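Local coordinates for protein arginase (Trypanosoma brucei brucei, PDB 4RHJ) that is of unknown function, an arginase-like protein with the arginase-deacetylase fold that evolved without the binuclear manganese cluster of true arginases, at residues A[45-55]-A[135-146]; A[161-170]-A[237-247]. All coordinates share one frame; numbering follows the deposited sequence.

How the interactions relate
From the N terminus, the chain first lays down strand 46-50, goes out through strands 77-81 and 95-103 and helix 116-131, and returns as strand 136-140, where interaction 1 closes the loop. Helix 148-157 then carries it across to strand 163-168; after strands 190-196 and 215-217 it comes back as strand 239-244, and interaction 2 closes a second loop. The two loops follow one another and neither encloses nor crosses the other. Both contacts join parallel neighbours of one sheet, and strand 281-287 runs between the two pairs. Their centres lie about 13 Å apart, and they touch where the Phe240 ring packs near the Ala146 carbonyl.

Interaction 1 of 2, residues A[45-55]-A[135-146]; sequences PVALFGYGAGM and YVPVSVGGDGSA
Tyr51 meets Ala146 and Ser145 in the loop that follows strand 136-140. The ring, swung out opposite the Tyr51 amide nitrogen (chi1 -179°), lies over Ala146, whose CB sits 3.6 Å from the ring centroid in a CH-pi contact. Ala53 N lies above the opposite face, displaced toward the rim. At the ring edge, Tyr51 OH donates to Ser145 OG over 2.8 Å, and that hydroxyl in turn donates to Asp143 OD1. The same carboxylate oxygen receives Ser145 N from above its plane, an Asx turn, so two bonds from one residue hold it. The Met55 side chain, bent at chi2, sets its CG and CE against the Gly142 carbonyl.

Phe49 stands on the same side of the sheet as Ser139: its ring has Ser139 CA over one face, and CZ comes 3.6 Å from Ser139 CB. On the other face, Val46 and Val138 cross obliquely and tightly, CG1 to CG2 at 3.4 Å, while Leu48 runs beside Val138 in the same direction. At the start of the pair, Pro45 CG packs 3.4 Å from Tyr135 CD2, and Ala47 CB meets Tyr135 CB.

Backbone bonds alternating in direction join the parallel strands from Val136 N to Pro45 O (2.7 Å) through to Tyr51 N to Val140 O (2.9 Å); the one from Phe49 N is weak. Helix 116-131 covers the Ala47 and Phe49 face, and Trp119 meets Tyr51 edge-to-face. Helix 303-316 covers the Val46 and Leu48 face. This is a pair of adjacent parallel strands inside the three-layer alpha/beta/alpha arginase-deacetylase fold, with loops at the C-terminal edge of the sheet, where arginases build their metal site.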
loop_
_atom_site.group_PDB
_atom_site.type_symbol
_atom_site.label_atom_id
_atom_site.label_comp_id
_atom_site.label_asym_id
_atom_site.label_seq_id
_atom_site.Cartn_x
_atom_site.Cartn_y
_atom_site.Cartn_z
ATOM N N PRO A 45 -33.137 -10.879 -0.820
ATOM C CA PRO A 45 -32.370 -9.771 -0.245
ATOM C C PRO A 45 -31.169 -10.264 0.529
ATOM O O PRO A 45 -30.908 -11.453 0.559
ATOM C CB PRO A 45 -33.379 -9.105 0.696
ATOM C CG PRO A 45 -34.255 -10.198 1.109
ATOM C CD PRO A 45 -34.397 -11.097 -0.088
ATOM N N VAL A 46 -30.463 -9.359 1.175
ATOM C CA VAL A 46 -29.313 -9.742 1.968
ATOM C C VAL A 46 -29.625 -9.593 3.462
ATOM O O VAL A 46 -30.348 -8.693 3.867
ATOM C CB VAL A 46 -28.079 -8.891 1.551
ATOM C CG1 VAL A 46 -26.863 -9.265 2.360
ATOM C CG2 VAL A 46 -27.817 -9.034 0.042
ATOM N N ALA A 47 -29.110 -10.513 4.267
ATOM C CA ALA A 47 -29.229 -10.416 5.725
ATOM C C ALA A 47 -27.866 -10.470 6.415
ATOM O O ALA A 47 -27.086 -11.404 6.228
ATOM C CB ALA A 47 -30.111 -11.503 6.256
ATOM N N LEU A 48 -27.628 -9.471 7.254
ATOM C CA LEU A 48 -26.320 -9.190 7.824
ATOM C C LEU A 48 -26.260 -9.544 9.298
ATOM O O LEU A 48 -27.153 -9.201 10.054
ATOM C CB LEU A 48 -25.984 -7.694 7.656
ATOM C CG LEU A 48 -25.072 -7.122 6.574
ATOM C CD1 LEU A 48 -23.648 -6.975 7.086
ATOM C CD2 LEU A 48 -25.091 -7.948 5.309
ATOM N N PHE A 49 -25.197 -10.206 9.728
ATOM C CA PHE A 49 -24.949 -10.263 11.150
ATOM C C PHE A 49 -23.464 -10.255 11.454
ATOM O O PHE A 49 -22.639 -10.406 10.566
ATOM C CB PHE A 49 -25.643 -11.471 11.774
ATOM C CG PHE A 49 -25.199 -12.792 11.241
ATOM C CD1 PHE A 49 -25.872 -13.383 10.193
ATOM C CD2 PHE A 49 -24.145 -13.462 11.821
ATOM C CE1 PHE A 49 -25.480 -14.603 9.714
ATOM C CE2 PHE A 49 -23.753 -14.672 11.363
ATOM C CZ PHE A 49 -24.420 -15.252 10.297
ATOM N N GLY A 50 -23.144 -10.031 12.726
ATOM C CA GLY A 50 -21.774 -9.972 13.188
ATOM C C GLY A 50 -21.396 -11.236 13.913
ATOM O O GLY A 50 -22.070 -11.657 14.836
ATOM N N TYR A 51 -20.301 -11.830 13.477
ATOM C CA TYR A 51 -19.834 -13.100 13.981
ATOM C C TYR A 51 -18.444 -12.933 14.627
ATOM O O TYR A 51 -17.552 -12.333 14.036
ATOM C CB TYR A 51 -19.802 -14.116 12.828
ATOM C CG TYR A 51 -19.359 -15.512 13.216
ATOM C CD1 TYR A 51 -20.187 -16.347 13.950
ATOM C CD2 TYR A 51 -18.116 -15.989 12.835
ATOM C CE1 TYR A 51 -19.784 -17.612 14.301
ATOM C CE2 TYR A 51 -17.714 -17.250 13.167
ATOM C CZ TYR A 51 -18.541 -18.059 13.906
ATOM O OH TYR A 51 -18.123 -19.327 14.235
ATOM N N GLY A 52 -18.250 -13.467 15.831
ATOM C CA GLY A 52 -17.056 -13.131 16.596
ATOM C C GLY A 52 -16.158 -14.269 17.028
ATOM O O GLY A 52 -15.358 -14.095 17.932
ATOM N N ALA A 53 -16.248 -15.414 16.358
ATOM C CA ALA A 53 -15.471 -16.586 16.754
ATOM C C ALA A 53 -13.964 -16.426 16.529
ATOM O O ALA A 53 -13.521 -15.986 15.474
ATOM C CB ALA A 53 -15.968 -17.801 16.025
ATOM N N GLY A 54 -13.173 -16.788 17.530
ATOM C CA GLY A 54 -11.725 -16.711 17.390
ATOM C C GLY A 54 -11.083 -15.332 17.368
ATOM O O GLY A 54 -9.886 -15.207 17.101
ATOM N N MET A 55 -11.878 -14.302 17.650
ATOM C CA MET A 55 -11.419 -12.917 17.757
ATOM C C MET A 55 -11.813 -12.397 19.141
ATOM O O MET A 55 -12.710 -12.959 19.753
ATOM C CB MET A 55 -12.042 -12.054 16.648
ATOM C CG MET A 55 -11.726 -12.546 15.221
ATOM S SD MET A 55 -9.970 -12.337 14.839
ATOM C CE MET A 55 -9.609 -13.641 13.679
ATOM N N TYR A 135 -33.134 -14.789 2.326
ATOM C CA TYR A 135 -32.099 -13.763 2.414
ATOM C C TYR A 135 -30.794 -14.460 2.117
ATOM O O TYR A 135 -30.635 -15.623 2.491
ATOM C CB TYR A 135 -32.045 -13.103 3.793
ATOM C CG TYR A 135 -33.364 -12.545 4.278
ATOM C CD1 TYR A 135 -34.358 -13.386 4.731
ATOM C CD2 TYR A 135 -33.613 -11.181 4.294
ATOM C CE1 TYR A 135 -35.554 -12.903 5.169
ATOM C CE2 TYR A 135 -34.827 -10.688 4.736
ATOM C CZ TYR A 135 -35.796 -11.571 5.176
ATOM O OH TYR A 135 -37.029 -11.161 5.639
ATOM N N VAL A 136 -29.891 -13.772 1.414
ATOM C CA VAL A 136 -28.498 -14.196 1.260
ATOM C C VAL A 136 -27.741 -13.792 2.529
ATOM O O VAL A 136 -27.545 -12.611 2.787
ATOM C CB VAL A 136 -27.803 -13.560 0.017
ATOM C CG1 VAL A 136 -26.283 -13.702 0.094
ATOM C CG2 VAL A 136 -28.303 -14.160 -1.270
ATOM N N PRO A 137 -27.312 -14.778 3.328
ATOM C CA PRO A 137 -26.604 -14.501 4.580
ATOM C C PRO A 137 -25.190 -13.950 4.343
ATOM O O PRO A 137 -24.502 -14.393 3.430
ATOM C CB PRO A 137 -26.558 -15.874 5.250
ATOM C CG PRO A 137 -26.496 -16.840 4.071
ATOM C CD PRO A 137 -27.292 -16.208 2.978
ATOM N N VAL A 138 -24.787 -12.961 5.139
ATOM C CA VAL A 138 -23.407 -12.457 5.139
ATOM C C VAL A 138 -22.844 -12.286 6.557
ATOM O O VAL A 138 -23.257 -11.406 7.293
ATOM C CB VAL A 138 -23.292 -11.124 4.434
ATOM C CG1 VAL A 138 -21.849 -10.845 4.106
ATOM C CG2 VAL A 138 -24.134 -11.111 3.161
ATOM N N SER A 139 -21.897 -13.141 6.913
ATOM C CA SER A 139 -21.368 -13.197 8.254
ATOM C C SER A 139 -20.026 -12.496 8.337
ATOM O O SER A 139 -19.073 -12.874 7.660
ATOM C CB SER A 139 -21.221 -14.631 8.698
ATOM O OG SER A 139 -20.188 -14.742 9.644
ATOM N N VAL A 140 -19.965 -11.477 9.189
ATOM C CA VAL A 140 -18.837 -10.567 9.229
ATOM C C VAL A 140 -18.139 -10.609 10.569
ATOM O O VAL A 140 -18.744 -10.346 11.606
ATOM C CB VAL A 140 -19.277 -9.132 8.919
ATOM C CG1 VAL A 140 -18.158 -8.165 9.214
ATOM C CG2 VAL A 140 -19.708 -9.036 7.470
ATOM N N GLY A 141 -16.855 -10.957 10.507
ATOM C CA GLY A 141 -15.977 -11.056 11.653
ATOM C C GLY A 141 -15.487 -12.472 11.882
ATOM O O GLY A 141 -15.756 -13.375 11.104
ATOM N N GLY A 142 -14.771 -12.667 12.985
ATOM C CA GLY A 142 -14.398 -13.997 13.400
ATOM C C GLY A 142 -13.149 -14.517 12.726
ATOM O O GLY A 142 -12.326 -13.732 12.250
ATOM N N ASP A 143 -13.016 -15.844 12.671
ATOM C CA ASP A 143 -11.794 -16.449 12.155
ATOM C C ASP A 143 -12.012 -17.253 10.867
ATOM O O ASP A 143 -11.072 -17.807 10.313
ATOM C CB ASP A 143 -11.150 -17.331 13.238
ATOM C CG ASP A 143 -12.144 -18.293 13.892
ATOM O OD1 ASP A 143 -13.288 -18.430 13.404
ATOM O OD2 ASP A 143 -11.776 -18.929 14.907
ATOM N N GLY A 144 -13.235 -17.299 10.360
ATOM C CA GLY A 144 -13.472 -18.067 9.155
ATOM C C GLY A 144 -14.266 -19.329 9.387
ATOM O O GLY A 144 -14.622 -20.004 8.435
ATOM N N SER A 145 -14.548 -19.627 10.655
ATOM C CA SER A 145 -15.398 -20.760 11.033
ATOM C C SER A 145 -16.816 -20.641 10.505
ATOM O O SER A 145 -17.487 -21.645 10.249
ATOM C CB SER A 145 -15.444 -20.892 12.548
ATOM O OG SER A 145 -15.603 -19.624 13.154
ATOM N N ALA A 146 -17.269 -19.400 10.350
ATOM C CA ALA A 146 -18.579 -19.115 9.774
ATOM C C ALA A 146 -18.610 -19.342 8.270
ATOM O O ALA A 146 -19.442 -18.770 7.573
ATOM C CB ALA A 146 -18.993 -17.693 10.080
#

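Interaction 2 of 2, residues A[161-170]-A[237-247]; sequences DDIVIVHFSA and YPVFISIDASV
Ser169 and Ser246 meet in the tightly packed part, beyond the C-terminal ends of two parallel strands. Their OG atoms lie 3.0 Å apart, and Asp244, its CG anti to the backbone N (chi1 -167°), brings OD2 to 3.2 Å from Ser169 OG. Ala170 N donates to Ser246 OG almost straight (175°), while Asp244 OD1 takes Ser246 N from above its carboxylate plane in an Asx turn. A manganese ligand in a structure of this protein, Asp244 has no metal in this chain. The Phe168 and Ile243 side chains lie side by side, Phe168 CD2 3.7 Å from Ile243 CG1.

The opposite end is looser where exposed Tyr237 lies alongside partly exposed Asp162, ring and carboxylate planes 28° apart, with Asp162 CB 3.7 Å from Tyr237 CD1 at the ring edge. Buried Pro238 there packs its CD 3.2 Å from Asp162 O, a carbonyl with no polar partner in the model. Backbone bonds join the strands, from Val164 N to Pro238 O through to Asp244 N to Phe168 O. His167 NE2 is hydrogen-bonded to Tyr287 OH and Ser242 OG to Thr147 OG1. The pair sits between strands 190-196 and 281-287, with helix 148-157 against Ile163 and Phe240.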
loop_
_atom_site.group_PDB
_atom_site.type_symbol
_atom_site.label_atom_id
_atom_site.label_comp_id
_atom_site.label_asym_id
_atom_site.label_seq_id
_atom_site.Cartn_x
_atom_site.Cartn_y
_atom_site.Cartn_z
ATOM N N ASP A 161 -28.540 -28.900 -4.445
ATOM C CA ASP A 161 -27.749 -27.816 -5.016
ATOM C C ASP A 161 -26.256 -28.086 -4.865
ATOM O O ASP A 161 -25.795 -28.437 -3.786
ATOM C CB ASP A 161 -28.110 -26.478 -4.356
ATOM C CG ASP A 161 -29.356 -25.838 -4.954
ATOM O OD1 ASP A 161 -29.222 -25.067 -5.924
ATOM O OD2 ASP A 161 -30.469 -26.088 -4.449
ATOM N N ASP A 162 -25.511 -27.937 -5.956
ATOM C CA ASP A 162 -24.053 -28.025 -5.919
ATOM C C ASP A 162 -23.432 -26.727 -5.392
ATOM O O ASP A 162 -23.590 -25.677 -6.007
ATOM C CB ASP A 162 -23.501 -28.330 -7.313
ATOM C CG ASP A 162 -23.919 -29.691 -7.825
ATOM O OD1 ASP A 162 -24.096 -30.608 -6.993
ATOM O OD2 ASP A 162 -24.062 -29.843 -9.062
ATOM N N ILE A 163 -22.728 -26.792 -4.266
ATOM C CA ILE A 163 -22.104 -25.595 -3.699
ATOM C C ILE A 163 -20.607 -25.544 -3.958
ATOM O O ILE A 163 -19.881 -26.466 -3.609
ATOM C CB ILE A 163 -22.320 -25.503 -2.181
ATOM C CG1 ILE A 163 -23.815 -25.572 -1.845
ATOM C CG2 ILE A 163 -21.656 -24.242 -1.635
ATOM C CD1 ILE A 163 -24.112 -25.613 -0.362
ATOM N N VAL A 164 -20.146 -24.460 -4.569
ATOM C CA VAL A 164 -18.713 -24.256 -4.709
ATOM C C VAL A 164 -18.310 -23.088 -3.836
ATOM O O VAL A 164 -19.162 -22.373 -3.328
ATOM C CB VAL A 164 -18.295 -24.003 -6.158
ATOM C CG1 VAL A 164 -19.053 -24.936 -7.088
ATOM C CG2 VAL A 164 -18.522 -22.548 -6.539
ATOM N N ILE A 165 -17.010 -22.913 -3.656
ATOM C CA ILE A 165 -16.489 -21.862 -2.792
ATOM C C ILE A 165 -15.359 -21.107 -3.478
ATOM O O ILE A 165 -14.461 -21.713 -4.042
ATOM C CB ILE A 165 -15.982 -22.433 -1.443
ATOM C CG1 ILE A 165 -17.151 -22.983 -0.623
ATOM C CG2 ILE A 165 -15.256 -21.369 -0.646
ATOM C CD1 ILE A 165 -16.781 -23.364 0.781
ATOM N N VAL A 166 -15.420 -19.782 -3.441
ATOM C CA VAL A 166 -14.304 -18.963 -3.909
ATOM C C VAL A 166 -13.543 -18.427 -2.685
ATOM O O VAL A 166 -14.024 -17.520 -2.010
ATOM C CB VAL A 166 -14.775 -17.810 -4.812
ATOM C CG1 VAL A 166 -13.608 -16.918 -5.190
ATOM C CG2 VAL A 166 -15.406 -18.354 -6.068
ATOM N N HIS A 167 -12.375 -19.007 -2.386
ATOM C CA HIS A 167 -11.664 -18.710 -1.127
ATOM C C HIS A 167 -10.445 -17.806 -1.321
ATOM O O HIS A 167 -9.484 -18.157 -2.002
ATOM C CB HIS A 167 -11.235 -20.012 -0.405
ATOM C CG HIS A 167 -10.523 -19.782 0.901
ATOM N ND1 HIS A 167 -9.282 -20.314 1.176
ATOM C CD2 HIS A 167 -10.867 -19.053 1.994
ATOM C CE1 HIS A 167 -8.899 -19.938 2.386
ATOM N NE2 HIS A 167 -9.845 -19.177 2.901
ATOM N N PHE A 168 -10.504 -16.646 -0.683
ATOM C CA PHE A 168 -9.441 -15.645 -0.703
ATOM C C PHE A 168 -8.631 -15.596 0.587
ATOM O O PHE A 168 -9.080 -15.056 1.584
ATOM C CB PHE A 168 -10.022 -14.243 -0.932
ATOM C CG PHE A 168 -10.755 -14.074 -2.236
ATOM C CD1 PHE A 168 -10.074 -13.749 -3.388
ATOM C CD2 PHE A 168 -12.145 -14.185 -2.282
ATOM C CE1 PHE A 168 -10.758 -13.588 -4.574
ATOM C CE2 PHE A 168 -12.834 -14.017 -3.447
ATOM C CZ PHE A 168 -12.146 -13.710 -4.598
ATOM N N SER A 169 -7.411 -16.095 0.553
ATOM C CA SER A 169 -6.579 -16.056 1.735
ATOM C C SER A 169 -5.120 -16.092 1.360
ATOM O O SER A 169 -4.791 -16.419 0.223
ATOM C CB SER A 169 -6.912 -17.225 2.644
ATOM O OG SER A 169 -6.258 -17.079 3.874
ATOM N N ALA A 170 -4.252 -15.779 2.316
ATOM C CA ALA A 170 -2.810 -15.929 2.135
ATOM C C ALA A 170 -2.377 -17.387 2.219
ATOM O O ALA A 170 -1.320 -17.766 1.701
ATOM C CB ALA A 170 -2.078 -15.124 3.154
ATOM N N TYR A 237 -22.905 -22.783 -11.074
ATOM C CA TYR A 237 -22.856 -23.350 -9.720
ATOM C C TYR A 237 -22.894 -22.271 -8.640
ATOM O O TYR A 237 -22.031 -21.398 -8.636
ATOM C CB TYR A 237 -21.587 -24.196 -9.537
ATOM C CG TYR A 237 -21.471 -25.350 -10.495
ATOM C CD1 TYR A 237 -21.973 -26.601 -10.171
ATOM C CD2 TYR A 237 -20.864 -25.189 -11.730
ATOM C CE1 TYR A 237 -21.872 -27.663 -11.056
ATOM C CE2 TYR A 237 -20.756 -26.240 -12.621
ATOM C CZ TYR A 237 -21.262 -27.477 -12.280
ATOM O OH TYR A 237 -21.162 -28.528 -13.163
ATOM N N PRO A 238 -23.886 -22.341 -7.718
ATOM C CA PRO A 238 -24.097 -21.417 -6.589
ATOM C C PRO A 238 -22.821 -21.105 -5.806
ATOM O O PRO A 238 -22.124 -22.017 -5.388
ATOM C CB PRO A 238 -25.096 -22.174 -5.709
ATOM C CG PRO A 238 -25.882 -22.965 -6.673
ATOM C CD PRO A 238 -24.914 -23.398 -7.742
ATOM N N VAL A 239 -22.523 -19.828 -5.607
ATOM C CA VAL A 239 -21.247 -19.443 -5.033
ATOM C C VAL A 239 -21.326 -19.026 -3.563
ATOM O O VAL A 239 -22.079 -18.143 -3.200
ATOM C CB VAL A 239 -20.583 -18.275 -5.828
ATOM C CG1 VAL A 239 -19.221 -17.957 -5.250
ATOM C CG2 VAL A 239 -20.436 -18.621 -7.303
ATOM N N PHE A 240 -20.540 -19.687 -2.726
ATOM C CA PHE A 240 -20.229 -19.190 -1.393
ATOM C C PHE A 240 -19.004 -18.318 -1.543
ATOM O O PHE A 240 -18.069 -18.666 -2.259
ATOM C CB PHE A 240 -19.965 -20.339 -0.412
ATOM C CG PHE A 240 -19.709 -19.897 1.010
ATOM C CD1 PHE A 240 -20.685 -20.050 1.992
ATOM C CD2 PHE A 240 -18.483 -19.349 1.378
ATOM C CE1 PHE A 240 -20.449 -19.643 3.309
ATOM C CE2 PHE A 240 -18.249 -18.939 2.687
ATOM C CZ PHE A 240 -19.230 -19.091 3.650
ATOM N N ILE A 241 -18.983 -17.175 -0.881
ATOM C CA ILE A 241 -17.798 -16.351 -0.983
ATOM C C ILE A 241 -17.172 -16.242 0.391
ATOM O O ILE A 241 -17.829 -15.825 1.340
ATOM C CB ILE A 241 -18.124 -14.973 -1.587
ATOM C CG1 ILE A 241 -18.454 -15.154 -3.076
ATOM C CG2 ILE A 241 -16.952 -14.028 -1.419
ATOM C CD1 ILE A 241 -18.730 -13.882 -3.845
ATOM N N SER A 242 -15.913 -16.678 0.492
ATOM C CA SER A 242 -15.172 -16.673 1.755
ATOM C C SER A 242 -13.920 -15.830 1.585
ATOM O O SER A 242 -13.100 -16.085 0.693
ATOM C CB SER A 242 -14.799 -18.085 2.203
ATOM O OG SER A 242 -14.339 -18.088 3.551
ATOM N N ILE A 243 -13.800 -14.831 2.456
ATOM C CA ILE A 243 -12.826 -13.759 2.324
ATOM C C ILE A 243 -12.029 -13.582 3.610
ATOM O O ILE A 243 -12.529 -13.087 4.608
ATOM C CB ILE A 243 -13.518 -12.425 1.950
ATOM C CG1 ILE A 243 -13.973 -12.454 0.485
ATOM C CG2 ILE A 243 -12.601 -11.230 2.226
ATOM C CD1 ILE A 243 -14.886 -11.315 0.111
ATOM N N ASP A 244 -10.802 -14.058 3.589
ATOM C CA ASP A 244 -9.876 -13.818 4.668
ATOM C C ASP A 244 -9.130 -12.541 4.356
ATOM O O ASP A 244 -8.550 -12.392 3.278
ATOM C CB ASP A 244 -8.907 -14.976 4.821
ATOM C CG ASP A 244 -8.131 -14.929 6.129
ATOM O OD1 ASP A 244 -7.974 -13.844 6.714
ATOM O OD2 ASP A 244 -7.672 -15.999 6.568
ATOM N N ALA A 245 -9.179 -11.622 5.305
ATOM C CA ALA A 245 -8.477 -10.359 5.229
ATOM C C ALA A 245 -6.976 -10.578 5.030
ATOM O O ALA A 245 -6.258 -9.695 4.538
ATOM C CB ALA A 245 -8.751 -9.548 6.482
ATOM N N SER A 246 -6.510 -11.768 5.390
ATOM C CA SER A 246 -5.106 -12.107 5.196
ATOM C C SER A 246 -4.732 -12.092 3.691
ATOM O O SER A 246 -3.554 -11.958 3.334
ATOM C CB SER A 246 -4.799 -13.469 5.805
ATOM O OG SER A 246 -5.291 -14.498 4.974
ATOM N N VAL A 247 -5.731 -12.210 2.817
ATOM C CA VAL A 247 -5.469 -12.203 1.376
ATOM C C VAL A 247 -4.898 -10.874 0.900
ATOM O O VAL A 247 -4.107 -10.851 -0.036
ATOM C CB VAL A 247 -6.739 -12.517 0.527
ATOM C CG1 VAL A 247 -7.648 -11.297 0.370
ATOM C CG2 VAL A 247 -6.342 -13.015 -0.883
#